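Local coordinates for putative immunoglobulin A1 protease (Bacteroides ovatus, PDB 3N6Z), which may act as an immunoglobulin A1 protease, a hydrolase that would cut antibody chains, although this activity remains putative, at residues V177-A183 with T209-A214; G217-G222 with V243-G249; N273-A279 with S304-N310. The contacts are given in a common frame with arbitrary orientation. Where two conformers were deposited one is given. Residue numbers count along the deposited sequence, not the author numbering.

Contact 1. Residues V177-A183 with T209-A214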
loop_
_atom_site.group_PDB
_atom_site.type_symbol
_atom_site.label_atom_id
_atom_site.label_comp_id
_atom_site.label_asym_id
_atom_site.label_seq_id
_atom_site.Cartn_x
_atom_site.Cartn_y
_atom_site.Cartn_z
ATOM N N VAL A 177 5.229 6.814 -6.360
ATOM C CA VAL A 177 4.051 6.289 -7.007
ATOM C C VAL A 177 3.430 7.433 -7.803
ATOM O O VAL A 177 3.120 8.500 -7.232
ATOM C CB VAL A 177 2.955 5.891 -5.934
ATOM C CG1 VAL A 177 1.667 5.471 -6.625
ATOM C CG2 VAL A 177 3.485 4.893 -5.002
ATOM N N ILE A 178 3.160 7.172 -9.092
ATOM C CA ILE A 178 2.394 8.065 -9.950
ATOM C C ILE A 178 1.245 7.239 -10.536
ATOM O O ILE A 178 1.473 6.275 -11.264
ATOM C CB ILE A 178 3.249 8.706 -11.069
ATOM C CG1 ILE A 178 4.404 9.462 -10.461
ATOM C CG2 ILE A 178 2.342 9.609 -11.968
ATOM C CD1 ILE A 178 5.411 9.949 -11.486
ATOM N N GLY A 179 0.013 7.576 -10.187
ATOM C CA GLY A 179 -1.161 6.898 -10.699
ATOM C C GLY A 179 -2.100 7.827 -11.421
ATOM O O GLY A 179 -1.870 9.027 -11.501
ATOM N N SER A 180 -3.158 7.235 -11.953
ATOM C CA SER A 180 -4.204 7.990 -12.638
ATOM C C SER A 180 -5.556 7.418 -12.228
ATOM O O SER A 180 -5.978 6.393 -12.751
ATOM C CB SER A 180 -4.036 7.948 -14.148
ATOM O OG SER A 180 -4.962 8.846 -14.762
ATOM N N GLY A 181 -6.206 8.085 -11.277
ATOM C CA GLY A 181 -7.493 7.648 -10.748
ATOM C C GLY A 181 -7.425 7.104 -9.341
ATOM O O GLY A 181 -8.425 7.120 -8.605
ATOM N N ALA A 182 -6.268 6.579 -8.975
ATOM C CA ALA A 182 -5.934 6.353 -7.549
ATOM C C ALA A 182 -4.417 6.324 -7.419
ATOM O O ALA A 182 -3.714 5.944 -8.361
ATOM C CB ALA A 182 -6.558 5.054 -7.002
ATOM N N ALA A 183 -3.920 6.689 -6.255
ATOM C CA ALA A 183 -2.512 6.575 -5.968
ATOM C C ALA A 183 -2.348 6.415 -4.475
ATOM O O ALA A 183 -2.899 7.208 -3.694
ATOM C CB ALA A 183 -1.701 7.800 -6.482
ATOM N N THR A 209 6.705 9.360 -2.283
ATOM C CA THR A 209 5.926 10.443 -2.881
ATOM C C THR A 209 4.789 9.798 -3.661
ATOM O O THR A 209 4.983 8.810 -4.384
ATOM C CB THR A 209 6.713 11.384 -3.772
ATOM O OG1 THR A 209 7.247 10.634 -4.865
ATOM C CG2 THR A 209 7.823 12.048 -2.974
ATOM N N VAL A 210 3.584 10.328 -3.482
ATOM C CA VAL A 210 2.374 9.722 -4.029
ATOM C C VAL A 210 1.627 10.798 -4.813
ATOM O O VAL A 210 1.262 11.830 -4.249
ATOM C CB VAL A 210 1.462 9.166 -2.902
ATOM C CG1 VAL A 210 0.174 8.600 -3.465
ATOM C CG2 VAL A 210 2.211 8.079 -2.076
ATOM N N SER A 211 1.368 10.555 -6.103
ATOM C CA SER A 211 0.737 11.540 -6.967
ATOM C C SER A 211 -0.331 10.874 -7.818
ATOM O O SER A 211 -0.049 9.881 -8.507
ATOM C CB SER A 211 1.797 12.206 -7.854
ATOM O OG SER A 211 1.204 13.001 -8.859
ATOM N N ASP A 212 -1.544 11.437 -7.784
ATOM C CA ASP A 212 -2.595 11.031 -8.706
ATOM C C ASP A 212 -2.730 12.142 -9.765
ATOM O O ASP A 212 -3.210 13.231 -9.476
ATOM C CB ASP A 212 -3.929 10.759 -8.027
ATOM C CG ASP A 212 -4.938 10.155 -8.965
ATOM O OD1 ASP A 212 -4.833 10.322 -10.195
ATOM O OD2 ASP A 212 -5.890 9.524 -8.469
ATOM N N ARG A 213 -2.291 11.821 -10.979
ATOM C CA ARG A 213 -2.253 12.786 -12.085
ATOM C C ARG A 213 -3.486 12.749 -12.957
ATOM O O ARG A 213 -3.498 13.417 -14.006
ATOM C CB ARG A 213 -0.970 12.610 -12.909
ATOM C CG ARG A 213 0.204 13.003 -12.085
ATOM C CD ARG A 213 1.544 12.972 -12.756
ATOM N NE ARG A 213 2.538 13.264 -11.719
ATOM C CZ ARG A 213 3.851 13.323 -11.901
ATOM N NH1 ARG A 213 4.387 13.097 -13.104
ATOM N NH2 ARG A 213 4.630 13.596 -10.855
ATOM N N ALA A 214 -4.556 12.067 -12.534
ATOM C CA ALA A 214 -5.825 12.110 -13.294
ATOM C C ALA A 214 -6.272 13.553 -13.503
ATOM O O ALA A 214 -6.189 14.402 -12.598
ATOM C CB ALA A 214 -6.928 11.326 -12.567
HETATM O O HOH W 1 4.933 10.758 -6.960
#

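Contact 2. Residues G217-G222 with V243-G249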
loop_
_atom_site.group_PDB
_atom_site.type_symbol
_atom_site.label_atom_id
_atom_site.label_comp_id
_atom_site.label_asym_id
_atom_site.label_seq_id
_atom_site.Cartn_x
_atom_site.Cartn_y
_atom_site.Cartn_z
ATOM N N GLY A 217 -11.155 13.669 -10.736
ATOM C CA GLY A 217 -11.461 12.511 -9.922
ATOM C C GLY A 217 -10.245 11.821 -9.289
ATOM O O GLY A 217 -10.282 10.616 -9.025
ATOM N N GLY A 218 -9.177 12.563 -9.042
ATOM C CA GLY A 218 -8.015 12.016 -8.352
ATOM C C GLY A 218 -8.363 11.492 -6.971
ATOM O O GLY A 218 -9.265 12.006 -6.304
ATOM N N LYS A 219 -7.606 10.498 -6.527
ATOM C CA LYS A 219 -7.793 9.837 -5.228
ATOM C C LYS A 219 -6.411 9.437 -4.713
ATOM O O LYS A 219 -5.926 8.351 -5.009
ATOM C CB LYS A 219 -8.710 8.617 -5.357
ATOM C CG LYS A 219 -10.048 8.853 -6.066
ATOM C CD LYS A 219 -10.777 7.539 -6.384
ATOM C CE LYS A 219 -11.780 7.705 -7.517
ATOM N NZ LYS A 219 -11.101 7.999 -8.816
ATOM N N ALA A 220 -5.767 10.348 -3.987
ATOM C CA ALA A 220 -4.377 10.168 -3.547
ATOM C C ALA A 220 -4.308 10.039 -2.030
ATOM O O ALA A 220 -4.843 10.880 -1.306
ATOM C CB ALA A 220 -3.497 11.320 -4.015
ATOM N N GLY A 221 -3.670 8.969 -1.549
ATOM C CA GLY A 221 -3.489 8.748 -0.111
ATOM C C GLY A 221 -2.077 8.333 0.226
ATOM O O GLY A 221 -1.438 7.590 -0.521
ATOM N N GLY A 222 -1.634 8.669 1.434
ATOM C CA GLY A 222 -0.315 8.249 1.892
ATOM C C GLY A 222 -0.185 6.743 1.927
ATOM O O GLY A 222 0.879 6.199 1.635
ATOM N N VAL A 243 2.028 13.800 -0.619
ATOM C CA VAL A 243 0.858 13.237 -1.311
ATOM C C VAL A 243 0.184 14.369 -2.080
ATOM O O VAL A 243 -0.053 15.445 -1.512
ATOM C CB VAL A 243 -0.171 12.574 -0.357
ATOM C CG1 VAL A 243 -1.258 11.845 -1.124
ATOM C CG2 VAL A 243 0.514 11.671 0.634
ATOM N N SER A 244 -0.133 14.142 -3.351
ATOM C CA SER A 244 -0.769 15.166 -4.167
ATOM C C SER A 244 -1.704 14.591 -5.224
ATOM O O SER A 244 -1.602 13.423 -5.585
ATOM C CB SER A 244 0.308 16.041 -4.799
ATOM O OG SER A 244 1.045 15.280 -5.719
ATOM N N ALA A 245 -2.652 15.427 -5.657
ATOM C CA ALA A 245 -3.499 15.122 -6.803
ATOM C C ALA A 245 -3.602 16.370 -7.669
ATOM O O ALA A 245 -3.733 17.490 -7.146
ATOM C CB ALA A 245 -4.922 14.644 -6.358
ATOM N N THR A 246 -3.593 16.173 -8.984
ATOM C CA THR A 246 -3.841 17.262 -9.937
ATOM C C THR A 246 -5.221 17.877 -9.737
ATOM O O THR A 246 -5.351 19.103 -9.700
ATOM C CB THR A 246 -3.713 16.704 -11.358
ATOM O OG1 THR A 246 -2.378 16.247 -11.535
ATOM C CG2 THR A 246 -4.091 17.711 -12.418
ATOM N N LYS A 247 -6.248 17.038 -9.549
ATOM C CA LYS A 247 -7.627 17.506 -9.398
ATOM C C LYS A 247 -8.419 16.365 -8.785
ATOM O O LYS A 247 -8.807 15.429 -9.458
ATOM C CB LYS A 247 -8.220 17.921 -10.764
ATOM C CG LYS A 247 -9.651 18.460 -10.650
ATOM C CD LYS A 247 -10.142 19.093 -11.952
ATOM C CE LYS A 247 -11.611 19.481 -11.903
ATOM N NZ LYS A 247 -12.010 20.171 -13.152
ATOM N N GLY A 248 -8.607 16.446 -7.470
ATOM C CA GLY A 248 -9.368 15.434 -6.756
ATOM C C GLY A 248 -9.126 15.511 -5.269
ATOM O O GLY A 248 -8.909 16.590 -4.718
ATOM N N GLY A 249 -9.236 14.352 -4.636
ATOM C CA GLY A 249 -9.117 14.217 -3.199
ATOM C C GLY A 249 -7.733 13.745 -2.795
ATOM O O GLY A 249 -7.150 12.865 -3.438
#

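Contact 3. Residues N273-A279 with S304-N310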
loop_
_atom_site.group_PDB
_atom_site.type_symbol
_atom_site.label_atom_id
_atom_site.label_comp_id
_atom_site.label_asym_id
_atom_site.label_seq_id
_atom_site.Cartn_x
_atom_site.Cartn_y
_atom_site.Cartn_z
ATOM N N ASN A 273 3.083 16.152 3.826
ATOM C CA ASN A 273 2.545 17.354 3.205
ATOM C C ASN A 273 1.575 16.959 2.082
ATOM O O ASN A 273 1.852 16.010 1.331
ATOM C CB ASN A 273 3.679 18.206 2.640
ATOM C CG ASN A 273 4.615 18.718 3.719
ATOM O OD1 ASN A 273 4.171 19.055 4.819
ATOM N ND2 ASN A 273 5.911 18.804 3.406
ATOM N N LEU A 274 0.439 17.660 2.008
ATOM C CA LEU A 274 -0.693 17.272 1.172
ATOM C C LEU A 274 -1.062 18.436 0.272
ATOM O O LEU A 274 -1.290 19.559 0.766
ATOM C CB LEU A 274 -1.893 16.897 2.040
ATOM C CG LEU A 274 -1.675 15.908 3.176
ATOM C CD1 LEU A 274 -2.992 15.673 3.926
ATOM C CD2 LEU A 274 -1.169 14.563 2.627
ATOM N N THR A 275 -1.130 18.161 -1.035
ATOM C CA THR A 275 -1.354 19.186 -2.048
ATOM C C THR A 275 -2.408 18.789 -3.070
ATOM O O THR A 275 -2.262 17.791 -3.763
ATOM C CB THR A 275 -0.047 19.525 -2.769
ATOM O OG1 THR A 275 0.948 19.868 -1.804
ATOM C CG2 THR A 275 -0.249 20.651 -3.800
ATOM N N GLY A 276 -3.487 19.567 -3.155
ATOM C CA GLY A 276 -4.453 19.476 -4.258
ATOM C C GLY A 276 -4.153 20.629 -5.184
ATOM O O GLY A 276 -4.219 21.777 -4.763
ATOM N N VAL A 277 -3.821 20.342 -6.444
ATOM C CA VAL A 277 -3.407 21.404 -7.365
ATOM C C VAL A 277 -4.593 22.271 -7.804
ATOM O O VAL A 277 -4.575 23.484 -7.603
ATOM C CB VAL A 277 -2.627 20.842 -8.556
ATOM C CG1 VAL A 277 -2.234 21.990 -9.498
ATOM C CG2 VAL A 277 -1.381 20.097 -8.058
ATOM N N ASP A 278 -5.616 21.657 -8.373
ATOM C CA ASP A 278 -6.807 22.389 -8.789
ATOM C C ASP A 278 -7.581 22.915 -7.588
ATOM O O ASP A 278 -7.675 22.244 -6.563
ATOM C CB ASP A 278 -7.708 21.487 -9.610
ATOM C CG ASP A 278 -8.736 22.234 -10.393
ATOM O OD1 ASP A 278 -9.851 22.473 -9.875
ATOM O OD2 ASP A 278 -8.458 22.530 -11.569
ATOM N N ALA A 279 -8.190 24.092 -7.747
ATOM C CA ALA A 279 -9.018 24.703 -6.697
ATOM C C ALA A 279 -10.210 23.846 -6.248
ATOM O O ALA A 279 -10.698 24.024 -5.136
ATOM C CB ALA A 279 -9.535 26.046 -7.180
ATOM N N SER A 304 2.918 19.969 12.053
ATOM C CA SER A 304 3.727 20.732 11.106
ATOM C C SER A 304 3.517 20.382 9.633
ATOM O O SER A 304 4.170 20.990 8.788
ATOM C CB SER A 304 5.191 20.561 11.457
ATOM O OG SER A 304 5.602 19.223 11.265
ATOM N N ILE A 305 2.601 19.450 9.318
ATOM C CA ILE A 305 2.365 19.167 7.898
ATOM C C ILE A 305 1.739 20.394 7.237
ATOM O O ILE A 305 1.018 21.181 7.878
ATOM C CB ILE A 305 1.565 17.857 7.641
ATOM C CG1 ILE A 305 0.110 17.955 8.102
ATOM C CG2 ILE A 305 2.303 16.662 8.258
ATOM C CD1 ILE A 305 -0.709 16.662 7.813
ATOM N N VAL A 306 2.021 20.535 5.941
ATOM C CA VAL A 306 1.511 21.667 5.146
ATOM C C VAL A 306 0.436 21.132 4.192
ATOM O O VAL A 306 0.681 20.182 3.441
ATOM C CB VAL A 306 2.661 22.341 4.373
ATOM C CG1 VAL A 306 2.146 23.464 3.478
ATOM C CG2 VAL A 306 3.728 22.859 5.354
ATOM N N LEU A 307 -0.738 21.757 4.247
ATOM C CA LEU A 307 -1.886 21.426 3.403
ATOM C C LEU A 307 -2.093 22.614 2.460
ATOM O O LEU A 307 -2.177 23.766 2.896
ATOM C CB LEU A 307 -3.168 21.139 4.210
ATOM C CG LEU A 307 -3.447 19.700 4.683
ATOM C CD1 LEU A 307 -2.357 19.208 5.636
ATOM C CD2 LEU A 307 -4.849 19.608 5.330
ATOM N N LYS A 308 -2.208 22.310 1.169
ATOM C CA LYS A 308 -2.393 23.323 0.123
ATOM C C LYS A 308 -3.451 22.910 -0.878
ATOM O O LYS A 308 -3.521 21.745 -1.284
ATOM C CB LYS A 308 -1.087 23.618 -0.616
ATOM C CG LYS A 308 -0.054 24.369 0.203
ATOM C CD LYS A 308 1.154 24.717 -0.626
ATOM C CE LYS A 308 2.133 25.586 0.145
ATOM N NZ LYS A 308 3.301 25.987 -0.724
ATOM N N VAL A 309 -4.278 23.878 -1.273
ATOM C CA VAL A 309 -5.211 23.733 -2.381
ATOM C C VAL A 309 -5.006 24.956 -3.265
ATOM O O VAL A 309 -5.104 26.095 -2.778
ATOM C CB VAL A 309 -6.675 23.617 -1.923
ATOM C CG1 VAL A 309 -7.642 23.667 -3.155
ATOM C CG2 VAL A 309 -6.874 22.325 -1.153
ATOM N N ASN A 310 -4.718 24.739 -4.544
ATOM C CA ASN A 310 -4.485 25.849 -5.493
ATOM C C ASN A 310 -3.444 26.841 -4.974
ATOM O O ASN A 310 -3.649 28.057 -5.021
ATOM C CB ASN A 310 -5.821 26.506 -5.845
ATOM C CG ASN A 310 -5.703 27.519 -6.971
ATOM O OD1 ASN A 310 -4.834 27.397 -7.851
ATOM N ND2 ASN A 310 -6.561 28.521 -6.936
HETATM O O HOH W 2 1.441 21.054 0.828
HETATM O O HOH W 3 -3.215 25.415 -8.869
#

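Contact 1. Residues V177-A183 with T209-A214
This is a parallel strand pairing between two successive coils of a beta-helix, extended through the turn that leads each strand out of its sheet. Strands 177-179 and 209-212 run 7° apart with their axes 4.8 Å from each other, and Val177, Ile178 and Gly179 sit opposite Val210, Ser211 and Asp212. The bonding alternates: Val177 N gives to Thr209 O (2.8 Å), Ser211 N to Val177 O (2.9 Å), Gly179 N to Ser211 O (2.9 Å) and Arg213 N to Gly179 O (2.9 Å). Val177 and Val210 point to the buried face. Beyond the turn, Ala183 comes back beneath that face, its CB 3.6 Å from Val210 CG1. On the outer face Ile178 CG2 lies 3.5 Å from Arg213 CD and over one face of the guanidinium, while Arg213 NE bonds to Ser211 OG (3.2 Å). Asp212 does the distinctive work at the turn. Its OD1 accepts from Ala214 N (2.9 Å), forming an Asx turn, and from Gly181 N of the preceding coil (2.8 Å); OD2 takes the amide of Lys219. Gly181 turns the corner at positive phi, where a CB of its own would be jammed against the carbonyl O of Ser180. The buried carboxylate is thus satisfied by main-chain amides, so one acidic side chain ties together the corners of adjacent coils.

Contact 2. Residues G217-G222 with V243-G249
Strand 218-221 meets the two arms of segment 243-249 differently. With Gly248 and Gly249 it pairs in parallel: Gly218 N bonds to Lys247 O, Gly249 N to Gly218 O, and Ala220 N to Gly249 O, each at 2.9 Å. Strand 243-245, in contrast, runs antiparallel to it (178°) with axes 6.2 Å apart, and they meet by side-chain packing. Ala220 fills this gap: its CB touches Val243 CG1 at 3.7 Å, Ser244 O at 3.2 Å and Ala245 CB at 4.3 Å. Val243 CG2 also rests on Gly222 CA (3.7 Å). The glycines permit such closeness, since a CB on Gly218 would press on Ala245, and one on Gly248 would run into Gly218 O. Lys219 faces the other way and curls back, NZ 2.8 Å from Gly217 O, also bonding Gly181 O of the preceding coil. Parallel pairing between successive coils, with strands of different sheets packed face to face around a corner, is characteristic of a parallel beta-helix; here glycine and alanine keep its interior narrow.

Contact 3. Residues N273-A279 with S304-N310
Main-chain hydrogen bonds carry most of this pairing, in which strands 274-276 and 307-309 run parallel, 5° apart, with axes 4.7 Å from each other. Leu274 N gives to Val306 O (2.9 Å), Lys308 N to Leu274 O (2.9 Å), Gly276 N to Lys308 O (2.9 Å) and Asn310 N to Gly276 O (3.0 Å). CA-H...O contacts run alongside; in the closest of them Val309 CA and Asn310 CA lie 3.2 Å from Gly276 O and Val277 O, respectively.

A side chain prolongs the pattern at the N-terminal end: Asn273 OD1 accepts from Val306 N (2.8 Å), taking a place that a backbone carbonyl could fill. Water adds two bridges. One molecule donates to Val306 O and is also bonded to Thr275 OG1 (both 2.9 Å); another donates to Val277 O (2.7 Å) and to Asn310 OD1 (2.8 Å), joining the two segments where they leave the sheet.

Apolar packing belongs to one face. Leu274 CD1 and Leu307 CD1 meet at 4.0 Å, and Leu274, Leu307 and Val309 all touch Val283 on strand 282-284, which lies across from them. Thr275 and Lys308 occupy the opposite face, with Thr275 OG1 4.4 Å from Lys308 CB.

The chemistry is therefore two-sided: Leu274, Leu307 and Val309 point to the inner face of the beta-helix, Thr275 and Lys308 to the outer, and between them a regular backbone bond pattern, finished by asparagines and water, holds one coil to the next.

Overall arrangement
The three contacts come in series along the chain and follow successive coils of one beta-helix, all on the same side of the chain's centre. Strands 176-179, 209-212, 243-245, 274-276 and 307-309 stand in that order in one sheet; strands 183-184, 218-221, 248-251 and 282-284 form the facing one. Contacts 1 and 2 have centres about 7 Å apart and meet through Asp212 and Lys219. Contacts 2 and 3, about 10 Å apart, join where Ala245 O and Thr246 O face Val277 N and Asp278 N. Contacts 1 and 3, about 15 Å apart, do not touch. Through these two sheets the coils are hydrogen-bonded to one another, so the repeats stack into one continuous body.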